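Local coordinates for 3-dehydroquinate dehydratase (Enterococcus faecalis, PDB 4PH6), which catalyses the cis-dehydration of 3-dehydroquinate to 3-dehydroshikimate through an imine intermediate, the third step of the chorismate pathway, at the interface of chains A and B. Sequence-based numbering; all coordinates share one arbitrary frame. Chains: chain A/B, 3-dehydroquinate dehydratase.

Contact 1: the interface of chains A and B. Residues chain A 247-248, 251-252; chain B 247-248, 251-252.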
loop_
_atom_site.group_PDB
_atom_site.type_symbol
_atom_site.label_atom_id
_atom_site.label_comp_id
_atom_site.label_asym_id
_atom_site.label_seq_id
_atom_site.Cartn_x
_atom_site.Cartn_y
_atom_site.Cartn_z
ATOM N N ASN A 247 11.941 -2.186 6.978
ATOM C CA ASN A 247 11.646 -0.801 7.326
ATOM C C ASN A 247 10.224 -0.439 6.920
ATOM O O ASN A 247 9.487 0.179 7.684
ATOM C CB ASN A 247 12.628 0.167 6.655
ATOM C CG ASN A 247 13.952 0.286 7.390
ATOM O OD1 ASN A 247 14.109 -0.183 8.521
ATOM N ND2 ASN A 247 14.914 0.944 6.749
ATOM N N TYR A 248 9.841 -0.838 5.713
ATOM C CA TYR A 248 8.515 -0.516 5.213
ATOM C C TYR A 248 7.437 -1.251 5.991
ATOM O O TYR A 248 6.381 -0.689 6.252
ATOM C CB TYR A 248 8.409 -0.824 3.723
ATOM C CG TYR A 248 8.900 0.321 2.857
ATOM C CD1 TYR A 248 8.167 0.749 1.756
ATOM C CD2 TYR A 248 10.083 0.991 3.154
ATOM C CE1 TYR A 248 8.605 1.797 0.968
ATOM C CE2 TYR A 248 10.529 2.041 2.366
ATOM C CZ TYR A 248 9.786 2.442 1.271
ATOM O OH TYR A 248 10.216 3.486 0.479
ATOM N N THR A 251 6.828 0.685 9.171
ATOM C CA THR A 251 6.062 1.907 8.924
ATOM C C THR A 251 4.568 1.584 8.829
ATOM O O THR A 251 3.739 2.275 9.418
ATOM C CB THR A 251 6.510 2.628 7.639
ATOM O OG1 THR A 251 7.809 3.201 7.825
ATOM C CG2 THR A 251 5.521 3.744 7.258
ATOM N N PHE A 252 4.214 0.537 8.091
ATOM C CA PHE A 252 2.800 0.230 7.920
ATOM C C PHE A 252 2.300 -0.777 8.952
ATOM O O PHE A 252 1.235 -1.359 8.783
ATOM C CB PHE A 252 2.528 -0.274 6.505
ATOM C CG PHE A 252 2.767 0.763 5.441
ATOM C CD1 PHE A 252 2.022 1.932 5.417
ATOM C CD2 PHE A 252 3.730 0.570 4.460
ATOM C CE1 PHE A 252 2.235 2.897 4.444
ATOM C CE2 PHE A 252 3.950 1.540 3.476
ATOM C CZ PHE A 252 3.200 2.699 3.470
ATOM N N ASN B 247 10.036 9.812 -0.326
ATOM C CA ASN B 247 10.786 8.573 -0.486
ATOM C C ASN B 247 9.846 7.409 -0.816
ATOM O O ASN B 247 10.096 6.636 -1.736
ATOM C CB ASN B 247 11.593 8.241 0.784
ATOM C CG ASN B 247 12.876 9.067 0.914
ATOM O OD1 ASN B 247 13.368 9.653 -0.060
ATOM N ND2 ASN B 247 13.437 9.087 2.124
ATOM N N TYR B 248 8.752 7.312 -0.071
ATOM C CA TYR B 248 7.802 6.223 -0.259
ATOM C C TYR B 248 7.042 6.323 -1.571
ATOM O O TYR B 248 6.709 5.306 -2.165
ATOM C CB TYR B 248 6.820 6.177 0.904
ATOM C CG TYR B 248 7.321 5.377 2.093
ATOM C CD1 TYR B 248 6.564 4.339 2.625
ATOM C CD2 TYR B 248 8.558 5.642 2.666
ATOM C CE1 TYR B 248 7.023 3.594 3.711
ATOM C CE2 TYR B 248 9.022 4.910 3.745
ATOM C CZ TYR B 248 8.254 3.890 4.269
ATOM O OH TYR B 248 8.723 3.167 5.350
ATOM N N THR B 251 9.389 4.991 -4.294
ATOM C CA THR B 251 9.476 3.531 -4.256
ATOM C C THR B 251 8.304 2.850 -4.980
ATOM O O THR B 251 8.507 1.904 -5.740
ATOM C CB THR B 251 9.551 3.010 -2.806
ATOM O OG1 THR B 251 10.817 3.357 -2.237
ATOM C CG2 THR B 251 9.398 1.498 -2.764
ATOM N N PHE B 252 7.084 3.337 -4.772
ATOM C CA PHE B 252 5.914 2.710 -5.393
ATOM C C PHE B 252 5.486 3.410 -6.676
ATOM O O PHE B 252 4.349 3.250 -7.127
ATOM C CB PHE B 252 4.729 2.680 -4.419
ATOM C CG PHE B 252 4.984 1.873 -3.179
ATOM C CD1 PHE B 252 5.159 0.503 -3.251
ATOM C CD2 PHE B 252 5.037 2.482 -1.936
ATOM C CE1 PHE B 252 5.394 -0.239 -2.111
ATOM C CE2 PHE B 252 5.265 1.734 -0.791
ATOM C CZ PHE B 252 5.447 0.383 -0.885
#
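A:Tyr248 and B:Tyr248 stack face to face on the two-fold axis of the dimer. Their ring centroids lie 3.8 Å apart and the planes differ by 5°. The side chains run antiparallel, and each phenol OH reaches the helix end of the other chain. The overlap is deep: CZ of each ring sits over the centre of its partner, and A:Tyr248 CE2 comes within 3.5 Å of B:Tyr248 CZ. In each tyrosine CG is roughly anti to the carbonyl carbon (chi1 -86°), and this sends the ring across to the partner chain.

Phenylalanines border the stack. A:Phe252 CE2 meets the edge of the B:Tyr248 ring, in its plane, 3.7 Å from CE1. B:Phe252 does the same for A:Tyr248, with CE2 3.8 Å from CE1. The methyls of A:Thr251 and B:Thr251 each cover one face of the ring of A:Phe252 or B:Phe252 in their own chain. They also touch the tyrosine across: B:Thr251 CG2 is 3.8 Å from A:Tyr248 CE1.

Hydroxyls form the polar rim. A:Tyr248 OH hydrogen-bonds to B:Thr251 OG1 at 2.8 Å, and B:Tyr248 OH to A:Thr251 OG1 at 2.6 Å. Which hydroxyl donates is not decided. Each OG1 also donates a weak hydrogen bond to the backbone O of A:Asn247 or B:Asn247 in its own helix. The paired bonds hold both ends of the stack and probably limit sliding of one ring over the other.

The patch joins the two C-terminal helices, residues 242-251, around the axis. It is a symmetric aromatic clasp that helps hold the homodimer together.

Contact 2: the interface of chains A and B. Residues chain A 181, 184, 210-211, 214; chain B 218, 221-222, 254.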
loop_
_atom_site.group_PDB
_atom_site.type_symbol
_atom_site.label_atom_id
_atom_site.label_comp_id
_atom_site.label_asym_id
_atom_site.label_seq_id
_atom_site.Cartn_x
_atom_site.Cartn_y
_atom_site.Cartn_z
ATOM N N ALA A 181 -4.503 -1.303 -12.194
ATOM C CA ALA A 181 -4.620 -1.101 -10.738
ATOM C C ALA A 181 -5.768 -1.907 -10.124
ATOM O O ALA A 181 -5.692 -2.307 -8.960
ATOM C CB ALA A 181 -4.788 0.372 -10.407
ATOM N N VAL A 184 -4.771 -5.299 -8.894
ATOM C CA VAL A 184 -4.058 -5.274 -7.624
ATOM C C VAL A 184 -5.073 -5.263 -6.485
ATOM O O VAL A 184 -4.898 -5.942 -5.481
ATOM C CB VAL A 184 -3.122 -4.060 -7.509
ATOM C CG1 VAL A 184 -2.318 -4.137 -6.196
ATOM C CG2 VAL A 184 -2.189 -4.009 -8.713
ATOM N N GLN A 210 5.706 -4.012 -10.823
ATOM C CA GLN A 210 5.725 -2.672 -10.244
ATOM C C GLN A 210 4.340 -2.249 -9.759
ATOM O O GLN A 210 4.221 -1.559 -8.748
ATOM C CB GLN A 210 6.261 -1.658 -11.265
ATOM C CG GLN A 210 6.639 -0.311 -10.670
ATOM C CD GLN A 210 7.790 -0.426 -9.698
ATOM O OE1 GLN A 210 7.711 0.050 -8.564
ATOM N NE2 GLN A 210 8.873 -1.054 -10.136
ATOM N N LEU A 211 3.302 -2.669 -10.479
ATOM C CA LEU A 211 1.917 -2.364 -10.104
ATOM C C LEU A 211 1.486 -2.988 -8.780
ATOM O O LEU A 211 0.744 -2.378 -8.016
ATOM C CB LEU A 211 0.952 -2.832 -11.190
ATOM C CG LEU A 211 0.934 -2.083 -12.515
ATOM C CD1 LEU A 211 0.256 -2.951 -13.567
ATOM C CD2 LEU A 211 0.240 -0.742 -12.376
ATOM N N ILE A 214 2.822 -2.665 -3.638
ATOM C CA ILE A 214 2.130 -2.451 -2.369
ATOM C C ILE A 214 1.675 -3.739 -1.676
ATOM O O ILE A 214 1.555 -3.772 -0.459
ATOM C CB ILE A 214 0.884 -1.581 -2.547
ATOM C CG1 ILE A 214 0.004 -2.171 -3.650
ATOM C CG2 ILE A 214 1.288 -0.171 -2.860
ATOM C CD1 ILE A 214 -1.395 -1.637 -3.679
ATOM N N THR B 218 -0.260 5.469 -2.205
ATOM C CA THR B 218 -0.699 4.734 -3.387
ATOM C C THR B 218 -1.470 5.588 -4.389
ATOM O O THR B 218 -2.174 5.052 -5.256
ATOM C CB THR B 218 -1.577 3.534 -2.985
ATOM O OG1 THR B 218 -2.650 3.975 -2.137
ATOM C CG2 THR B 218 -0.758 2.555 -2.224
ATOM N N LEU B 221 -0.994 4.891 -8.181
ATOM C CA LEU B 221 -1.583 3.645 -8.640
ATOM C C LEU B 221 -3.109 3.758 -8.791
ATOM O O LEU B 221 -3.652 3.373 -9.828
ATOM C CB LEU B 221 -1.207 2.502 -7.690
ATOM C CG LEU B 221 -1.736 1.090 -7.963
ATOM C CD1 LEU B 221 -1.249 0.511 -9.292
ATOM C CD2 LEU B 221 -1.360 0.176 -6.826
ATOM N N PHE B 222 -3.797 4.321 -7.794
ATOM C CA PHE B 222 -5.265 4.300 -7.781
ATOM C C PHE B 222 -5.955 5.594 -8.231
ATOM O O PHE B 222 -7.179 5.600 -8.437
ATOM C CB PHE B 222 -5.773 3.935 -6.384
ATOM C CG PHE B 222 -5.339 2.571 -5.915
ATOM C CD1 PHE B 222 -4.829 2.401 -4.645
ATOM C CD2 PHE B 222 -5.457 1.460 -6.738
ATOM C CE1 PHE B 222 -4.431 1.138 -4.198
ATOM C CE2 PHE B 222 -5.061 0.193 -6.301
ATOM C CZ PHE B 222 -4.545 0.032 -5.034
ATOM N N GLN B 254 4.962 4.273 -10.545
ATOM C CA GLN B 254 4.658 3.353 -11.640
ATOM C C GLN B 254 5.495 3.592 -12.900
ATOM O O GLN B 254 5.980 4.699 -13.143
ATOM C CB GLN B 254 3.168 3.419 -11.993
ATOM C CG GLN B 254 2.225 3.010 -10.867
ATOM C CD GLN B 254 2.501 1.607 -10.330
ATOM O OE1 GLN B 254 3.040 0.753 -11.027
ATOM N NE2 GLN B 254 2.104 1.366 -9.090
#
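The ring of B:Phe222 turns its edge to A:Ala181. The backbone O of A:Ala181 lies at this edge, in plane, 3.7 Å from CE2. A:Ile214 CD1 comes in beyond the rim and above the plane, on the side that carries B:Leu221 CD2, 3.8 Å from CZ. That CD2 lies over the ring face, offset toward the rim. The amide of B:Gln254 is a second flat group in the patch. Its OE1 lies 3.4 Å from A:Leu211 CA, and its plane is turned 62° from the amide of A:Gln210.

B:Leu221 is the centre of the packing. Its CG is anti to the backbone N (chi1 179°), which sends the two methyls toward chain A. CD1 packs against A:Leu211 CD2 at 3.6 Å and also touches A:Ala181 CB. CD2 meets A:Ile214 CD1 tip to tip, at 3.6 Å. The side chain of A:Leu211 crosses those of B:Leu221 and B:Gln254 at about right angles.

A:Ile214 uses both branches. CG1 stands between the backbone N and the carbonyl carbon (chi1 53°) and carries CD1 to B:Leu221 and B:Phe222. CG2 presses on B:Thr218 CG2, a tight methyl pair at 3.5 Å.

The patch fits helix 219-222 of chain B against the start of helix 181-197 and the 3-10 helix 213-216 of chain A. B:Gln254 of the C-terminal tail packs on A:Gln210 and A:Leu211. It supplies largely apolar packing to the homodimer.

The C-alpha centres of contact 1 and contact 2 are about 13 Å apart, within one two-fold symmetric interface. They share no residue, but the C-terminal segment links them: helix 242-251 with A:Phe252 and B:Phe252 serves contact 1, and B:Gln254 of the same tail serves contact 2. Contact 1 is symmetric in itself, whereas contact 2 has a twin with the chains exchanged. Together they join the subunits over several elements of each barrel. A:His146 and A:Lys173 lie about 19 Å from the centre of contact 2 and 22 to 23 Å from that of contact 1, so neither patch forms the catalytic site.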